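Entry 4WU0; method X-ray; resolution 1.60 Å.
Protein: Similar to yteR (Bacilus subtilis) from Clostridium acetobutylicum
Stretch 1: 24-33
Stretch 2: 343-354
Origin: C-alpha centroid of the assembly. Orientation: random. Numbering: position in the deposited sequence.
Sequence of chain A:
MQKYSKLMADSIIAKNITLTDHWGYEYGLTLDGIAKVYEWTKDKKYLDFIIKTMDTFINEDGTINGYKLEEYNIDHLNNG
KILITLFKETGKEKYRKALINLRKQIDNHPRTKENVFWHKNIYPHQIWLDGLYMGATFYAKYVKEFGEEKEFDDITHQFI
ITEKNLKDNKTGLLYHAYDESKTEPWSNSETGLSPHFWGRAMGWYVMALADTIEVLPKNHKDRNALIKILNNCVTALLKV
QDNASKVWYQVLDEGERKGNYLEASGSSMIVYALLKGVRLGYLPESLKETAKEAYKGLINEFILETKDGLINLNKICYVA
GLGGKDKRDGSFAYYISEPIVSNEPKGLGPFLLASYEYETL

Stretch 1 (24-33) GYEYGLTLDG
Stretch 2 343-354: NEPKGLGPFLLA

Two helices of one chain, more than three hundred residues apart in sequence, pack nearly parallel. Residues 25-33 and 345-354 are helical, and both helices continue later in the chain. G24 and E344 hold the N-cap positions with almost the same extended backbone, phi/psi -99/128 and -97/128; N343 before the second cap is left-handed at 55/41. The N-to-C directions differ by 23° (signed crossing angle 23°), and the axes approach to 7.5 Å. The register pairs E26 with K346 (CA to CA 5.1 Å), T30 with G349 (CA to CA 3.8 Å) and G33 with L352 (CA to CA 5.0 Å). The second helix kinks at P350, whose nitrogen makes no bond to the preceding turn.

So close an approach relies on glycine. An ideal CB on G349 would point toward the first helix and lie 2.7 Å from L29 CG and 3.1 Å from T30 N; one on G33 would lie 2.7 Å from L352 CB. With neither present, G349 CA comes 3.9 Å from L29 O, and G33 CA rests 3.8 Å from both L352 CB and L353 CD2.

T30 (m) is the central knob, set among P345, L348, G349 and L352. It is small enough for this narrow gap, and its OG1 lies 3.1 Å from E26 O in its own helix and 3.2 Å from P345 O across the interface. Farther toward the C-terminal end, L352 (m, t) points its CB toward the partner and brings CD1 to 3.6 Å from T30 O. L29 (t, p) leaves its backbone sideways, but its branches reach across: CD2 is 3.7 Å from P350 CD and CD1 is 3.9 Å from L353 CD1. The proline ring thus gives an apolar surface at the kink, and L353 (m, t) extends that contact.

At the N-terminal end, P345, C-gamma exo, starts the helix where no backbone donor is needed and directs its CB toward the partner, 3.5 Å from E26 O. Its CG meets the edge of the Y27 ring, 3.9 Å from Y27 CE1; Y27 (m, chi2 -22°) sets out away from the partner, but its ring returns.

The buried charges form a compact network. E344 (t, p, chi3 36°) caps its helix, OE2 accepting from K346 N at 3.0 Å, and the same oxygen makes a salt bridge with K346 NZ at 2.8 Å. K346 (m, t, t, p) lays its aliphatic portion along the first helix, with CG 3.5 Å from E26 CB and CE 3.2 Å from Y25 OH; Y25 adopts p with chi2 -96°. E26 (p, m, chi3 33°) turns OE2 to K346 NZ for a weak hydrogen bond within a 3.5 Å salt bridge. Water 2 bridges the same pair, donating to E26 OE2 (2.7 Å) and accepting from K346 NZ (2.9 Å). Water 1 lies between the two acids, 2.8 Å from E26 OE2 and 2.9 Å from E344 OE1. Together the stretches bury 589 Å².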

ATOM      1  N   GLY A  24       2.176  -3.349  12.981  1.00 13.28           N
ATOM      2  CA  GLY A  24       1.310  -3.431  11.831  1.00 12.84           C
ATOM      3  C   GLY A  24       1.682  -2.477  10.720  1.00 14.06           C
ATOM      4  O   GLY A  24       1.843  -1.296  10.961  1.00 13.38           O
ATOM      5  N   TYR A  25       1.818  -3.010   9.510  1.00 12.86           N
ATOM      6  CA  TYR A  25       2.172  -2.204   8.337  1.00 12.10           C
ATOM      7  C   TYR A  25       1.250  -1.022   8.133  1.00 12.53           C
ATOM      8  O   TYR A  25       1.687   0.023   7.642  1.00 12.09           O
ATOM      9  CB  TYR A  25       2.144  -3.068   7.059  1.00 12.38           C
ATOM     10  CG  TYR A  25       0.775  -3.617   6.682  1.00 12.43           C
ATOM     11  CD1 TYR A  25       0.391  -4.890   7.062  1.00 13.46           C
ATOM     12  CD2 TYR A  25      -0.117  -2.869   5.937  1.00 12.19           C
ATOM     13  CE1 TYR A  25      -0.850  -5.408   6.707  1.00 13.32           C
ATOM     14  CE2 TYR A  25      -1.383  -3.370   5.602  1.00 12.41           C
ATOM     15  CZ  TYR A  25      -1.732  -4.642   5.978  1.00 15.03           C
ATOM     16  OH  TYR A  25      -2.974  -5.152   5.623  1.00 15.03           O
ATOM     17  N   GLU A  26      -0.018  -1.164   8.514  1.00 13.32           N
ATOM     18  CA  GLU A  26      -0.987  -0.112   8.249  1.00 13.11           C
ATOM     19  C   GLU A  26      -0.783   1.077   9.175  1.00 13.41           C
ATOM     20  O   GLU A  26      -1.270   2.170   8.911  1.00 12.92           O
ATOM     21  CB  GLU A  26      -2.432  -0.656   8.326  1.00 11.81           C
ATOM     22  CG  GLU A  26      -2.925  -1.100   9.687  1.00 13.31           C
ATOM     23  CD  GLU A  26      -2.628  -2.553  10.023  1.00 18.89           C
ATOM     24  OE1 GLU A  26      -1.589  -3.091   9.589  1.00 17.21           O
ATOM     25  OE2 GLU A  26      -3.456  -3.170  10.742  1.00 18.51           O
ATOM     26  N   TYR A  27      -0.063   0.871  10.274  1.00 11.60           N
ATOM     27  CA  TYR A  27       0.204   1.948  11.208  1.00 11.35           C
ATOM     28  C   TYR A  27       1.293   2.876  10.659  1.00 13.75           C
ATOM     29  O   TYR A  27       1.134   4.095  10.664  1.00 14.14           O
ATOM     30  CB  TYR A  27       0.573   1.365  12.580  1.00 11.82           C
ATOM     31  CG  TYR A  27      -0.510   0.496  13.190  1.00 14.36           C
ATOM     32  CD1 TYR A  27      -1.834   0.623  12.808  1.00 14.72           C
ATOM     33  CD2 TYR A  27      -0.201  -0.442  14.169  1.00 14.19           C
ATOM     34  CE1 TYR A  27      -2.833  -0.169  13.394  1.00 15.01           C
ATOM     35  CE2 TYR A  27      -1.170  -1.247  14.739  1.00 13.31           C
ATOM     36  CZ  TYR A  27      -2.496  -1.079  14.357  1.00 14.37           C
ATOM     37  OH  TYR A  27      -3.474  -1.860  14.920  1.00 16.07           O
ATOM     38  N   GLY A  28       2.377   2.314  10.126  1.00 13.51           N
ATOM     39  CA  GLY A  28       3.365   3.129   9.432  1.00 13.38           C
ATOM     40  C   GLY A  28       2.759   3.856   8.240  1.00 14.38           C
ATOM     41  O   GLY A  28       3.102   5.004   7.952  1.00 13.93           O
ATOM     42  N   LEU A  29       1.875   3.173   7.527  1.00 13.83           N
ATOM     43  CA  LEU A  29       1.183   3.770   6.383  1.00 11.37           C
ATOM     44  C   LEU A  29       0.391   5.034   6.791  1.00 11.05           C
ATOM     45  O   LEU A  29       0.434   6.065   6.113  1.00 13.33           O
ATOM     46  CB  LEU A  29       0.244   2.740   5.771  1.00 12.89           C
ATOM     47  CG  LEU A  29      -0.755   3.162   4.707  1.00 15.14           C
ATOM     48  CD1 LEU A  29      -0.103   3.753   3.470  1.00 15.89           C
ATOM     49  CD2 LEU A  29      -1.595   1.951   4.328  1.00 16.95           C
ATOM     50  N   THR A  30      -0.327   4.938   7.902  1.00 12.34           N
ATOM     51  CA  THR A  30      -1.112   6.058   8.401  1.00 12.41           C
ATOM     52  C   THR A  30      -0.174   7.176   8.848  1.00 11.61           C
ATOM     53  O   THR A  30      -0.422   8.354   8.587  1.00 13.83           O
ATOM     54  CB  THR A  30      -2.042   5.599   9.532  1.00 13.60           C
ATOM     55  OG1 THR A  30      -3.014   4.694   8.996  1.00 15.51           O
ATOM     56  CG2 THR A  30      -2.766   6.768  10.176  1.00 12.56           C
ATOM     57  N   LEU A  31       0.921   6.815   9.514  1.00 11.24           N
ATOM     58  CA  LEU A  31       1.882   7.810   9.913  1.00 12.26           C
ATOM     59  C   LEU A  31       2.559   8.493   8.715  1.00 12.32           C
ATOM     60  O   LEU A  31       2.890   9.687   8.784  1.00 14.72           O
ATOM     61  CB  LEU A  31       2.945   7.211  10.847  1.00 14.71           C
ATOM     62  CG  LEU A  31       2.421   6.734  12.199  1.00 15.57           C
ATOM     63  CD1 LEU A  31       3.568   6.141  13.015  1.00 17.14           C
ATOM     64  CD2 LEU A  31       1.750   7.856  12.984  1.00 15.66           C
ATOM     65  N   ASP A  32       2.774   7.737   7.635  1.00 13.08           N
ATOM     66  CA  ASP A  32       3.335   8.291   6.403  1.00 13.78           C
ATOM     67  C   ASP A  32       2.389   9.385   5.858  1.00 15.58           C
ATOM     68  O   ASP A  32       2.836  10.385   5.311  1.00 14.04           O
ATOM     69  CB  ASP A  32       3.533   7.180   5.347  1.00 13.78           C
ATOM     70  CG  ASP A  32       4.714   6.225   5.654  1.00 19.48           C
ATOM     71  OD1 ASP A  32       5.658   6.638   6.348  1.00 19.46           O
ATOM     72  OD2 ASP A  32       4.727   5.053   5.171  1.00 17.89           O
ATOM     73  N   GLY A  33       1.079   9.175   5.988  1.00 14.33           N
ATOM     74  CA  GLY A  33       0.112  10.196   5.618  1.00 13.45           C
ATOM     75  C   GLY A  33       0.188  11.406   6.536  1.00 14.42           C
ATOM     76  O   GLY A  33       0.145  12.553   6.092  1.00 14.42           O
ATOM     77  N   ASN A 343     -12.743   4.016  10.006  1.00 13.05           N
ATOM     78  CA  ASN A 343     -11.573   4.524  10.709  1.00 14.01           C
ATOM     79  C   ASN A 343     -10.493   3.477  10.945  1.00 14.45           C
ATOM     80  O   ASN A 343      -9.873   3.432  11.992  1.00 16.58           O
ATOM     81  CB  ASN A 343     -11.983   5.241  11.989  1.00 13.16           C
ATOM     82  CG  ASN A 343     -12.800   6.475  11.703  1.00 15.68           C
ATOM     83  OD1 ASN A 343     -12.757   7.004  10.586  1.00 16.45           O
ATOM     84  ND2 ASN A 343     -13.548   6.931  12.684  1.00 17.96           N
ATOM     85  N   GLU A 344     -10.289   2.659   9.924  1.00 12.07           N
ATOM     86  CA  GLU A 344      -9.261   1.637   9.897  1.00 14.27           C
ATOM     87  C   GLU A 344      -8.038   2.175   9.159  1.00 14.53           C
ATOM     88  O   GLU A 344      -8.148   2.651   8.037  1.00 12.02           O
ATOM     89  CB  GLU A 344      -9.827   0.386   9.213  1.00 13.64           C
ATOM     90  CG  GLU A 344      -8.829  -0.576   8.603  1.00 14.64           C
ATOM     91  CD  GLU A 344      -7.820  -1.075   9.588  1.00 17.26           C
ATOM     92  OE1 GLU A 344      -8.184  -1.291  10.768  1.00 18.46           O
ATOM     93  OE2 GLU A 344      -6.653  -1.252   9.170  1.00 16.80           O
ATOM     94  N   PRO A 345      -6.860   2.079   9.787  1.00 12.58           N
ATOM     95  CA  PRO A 345      -5.632   2.581   9.177  1.00 11.96           C
ATOM     96  C   PRO A 345      -5.318   2.136   7.746  1.00 13.88           C
ATOM     97  O   PRO A 345      -4.704   2.912   7.007  1.00 13.54           O
ATOM     98  CB  PRO A 345      -4.565   2.136  10.175  1.00 13.70           C
ATOM     99  CG  PRO A 345      -5.263   2.231  11.483  1.00 14.63           C
ATOM    100  CD  PRO A 345      -6.633   1.699  11.197  1.00 13.92           C
ATOM    101  N   LYS A 346      -5.725   0.936   7.341  1.00 13.57           N
ATOM    102  CA  LYS A 346      -5.494   0.505   5.968  1.00 11.87           C
ATOM    103  C   LYS A 346      -6.215   1.416   4.960  1.00 11.43           C
ATOM    104  O   LYS A 346      -5.775   1.545   3.819  1.00 14.48           O
ATOM    105  CB  LYS A 346      -5.931  -0.939   5.776  1.00 13.90           C
ATOM    106  CG  LYS A 346      -5.097  -1.957   6.536  1.00 13.84           C
ATOM    107  CD  LYS A 346      -5.707  -3.346   6.438  1.00 14.42           C
ATOM    108  CE  LYS A 346      -5.318  -4.237   7.604  1.00 16.28           C
ATOM    109  NZ  LYS A 346      -6.183  -4.001   8.760  1.00 16.60           N
ATOM    110  N   GLY A 347      -7.289   2.073   5.396  1.00 12.11           N
ATOM    111  CA  GLY A 347      -7.957   3.088   4.586  1.00 14.85           C
ATOM    112  C   GLY A 347      -7.524   4.517   4.900  1.00 12.89           C
ATOM    113  O   GLY A 347      -7.407   5.348   4.003  1.00 13.96           O
ATOM    114  N   LEU A 348      -7.297   4.805   6.183  1.00 13.57           N
ATOM    115  CA  LEU A 348      -6.966   6.166   6.598  1.00 12.17           C
ATOM    116  C   LEU A 348      -5.685   6.665   5.953  1.00 13.20           C
ATOM    117  O   LEU A 348      -5.603   7.799   5.507  1.00 13.36           O
ATOM    118  CB  LEU A 348      -6.830   6.260   8.124  1.00 12.02           C
ATOM    119  CG  LEU A 348      -8.097   6.028   8.930  1.00 12.84           C
ATOM    120  CD1 LEU A 348      -7.783   5.779  10.398  1.00 14.51           C
ATOM    121  CD2 LEU A 348      -9.030   7.194   8.813  1.00 14.91           C
ATOM    122  N   GLY A 349      -4.657   5.844   5.958  1.00 12.02           N
ATOM    123  CA  GLY A 349      -3.387   6.255   5.376  1.00 12.26           C
ATOM    124  C   GLY A 349      -3.501   6.645   3.919  1.00 12.28           C
ATOM    125  O   GLY A 349      -3.084   7.731   3.526  1.00 12.54           O
ATOM    126  N   PRO A 350      -4.048   5.745   3.088  1.00 12.09           N
ATOM    127  CA  PRO A 350      -4.217   6.085   1.672  1.00 12.18           C
ATOM    128  C   PRO A 350      -5.105   7.298   1.464  1.00 12.24           C
ATOM    129  O   PRO A 350      -4.855   8.079   0.552  1.00 12.89           O
ATOM    130  CB  PRO A 350      -4.856   4.814   1.089  1.00 13.66           C
ATOM    131  CG  PRO A 350      -4.286   3.725   1.951  1.00 13.78           C
ATOM    132  CD  PRO A 350      -4.239   4.298   3.332  1.00 13.07           C
ATOM    133  N   PHE A 351      -6.128   7.469   2.290  1.00 12.40           N
ATOM    134  CA  PHE A 351      -6.967   8.664   2.163  1.00 14.21           C
ATOM    135  C   PHE A 351      -6.176   9.946   2.467  1.00 12.55           C
ATOM    136  O   PHE A 351      -6.284  10.946   1.755  1.00 12.83           O
ATOM    137  CB  PHE A 351      -8.226   8.592   3.028  1.00 13.03           C
ATOM    138  CG  PHE A 351      -9.083   9.813   2.882  1.00 15.37           C
ATOM    139  CD1 PHE A 351      -9.908   9.949   1.794  1.00 16.21           C
ATOM    140  CD2 PHE A 351      -8.988  10.864   3.780  1.00 15.00           C
ATOM    141  CE1 PHE A 351     -10.665  11.119   1.612  1.00 17.38           C
ATOM    142  CE2 PHE A 351      -9.752  12.006   3.611  1.00 16.76           C
ATOM    143  CZ  PHE A 351     -10.590  12.123   2.508  1.00 15.41           C
ATOM    144  N   LEU A 352      -5.359   9.939   3.511  1.00 13.03           N
ATOM    145  CA  LEU A 352      -4.494  11.074   3.791  1.00 12.96           C
ATOM    146  C   LEU A 352      -3.565  11.373   2.630  1.00 13.23           C
ATOM    147  O   LEU A 352      -3.363  12.534   2.265  1.00 13.60           O
ATOM    148  CB  LEU A 352      -3.626  10.766   5.008  1.00 14.56           C
ATOM    149  CG  LEU A 352      -4.303  10.767   6.371  1.00 15.88           C
ATOM    150  CD1 LEU A 352      -3.417  10.060   7.397  1.00 17.26           C
ATOM    151  CD2 LEU A 352      -4.558  12.213   6.781  1.00 14.34           C
ATOM    152  N   LEU A 353      -2.959  10.317   2.075  1.00 13.14           N
ATOM    153  CA  LEU A 353      -2.012  10.476   0.976  1.00 13.49           C
ATOM    154  C   LEU A 353      -2.679  10.998  -0.293  1.00 14.33           C
ATOM    155  O   LEU A 353      -2.135  11.879  -0.971  1.00 14.09           O
ATOM    156  CB  LEU A 353      -1.276   9.149   0.696  1.00 13.43           C
ATOM    157  CG  LEU A 353      -0.383   8.690   1.847  1.00 13.46           C
ATOM    158  CD1 LEU A 353       0.079   7.237   1.645  1.00 19.73           C
ATOM    159  CD2 LEU A 353       0.843   9.596   1.970  1.00 16.15           C
ATOM    160  N   ALA A 354      -3.848  10.453  -0.625  1.00 13.78           N
ATOM    161  CA  ALA A 354      -4.608  10.958  -1.764  1.00 14.29           C
ATOM    162  C   ALA A 354      -4.970  12.416  -1.557  1.00 13.83           C
ATOM    163  O   ALA A 354      -4.917  13.210  -2.493  1.00 14.26           O
ATOM    164  CB  ALA A 354      -5.875  10.116  -1.962  1.00 14.72           C
TER
HETATM  165  O   HOH W   1      -5.677  -2.046  12.088  1.00 19.40           O
HETATM  166  O   HOH W   2      -5.000  -5.361  11.069  1.00 27.60           O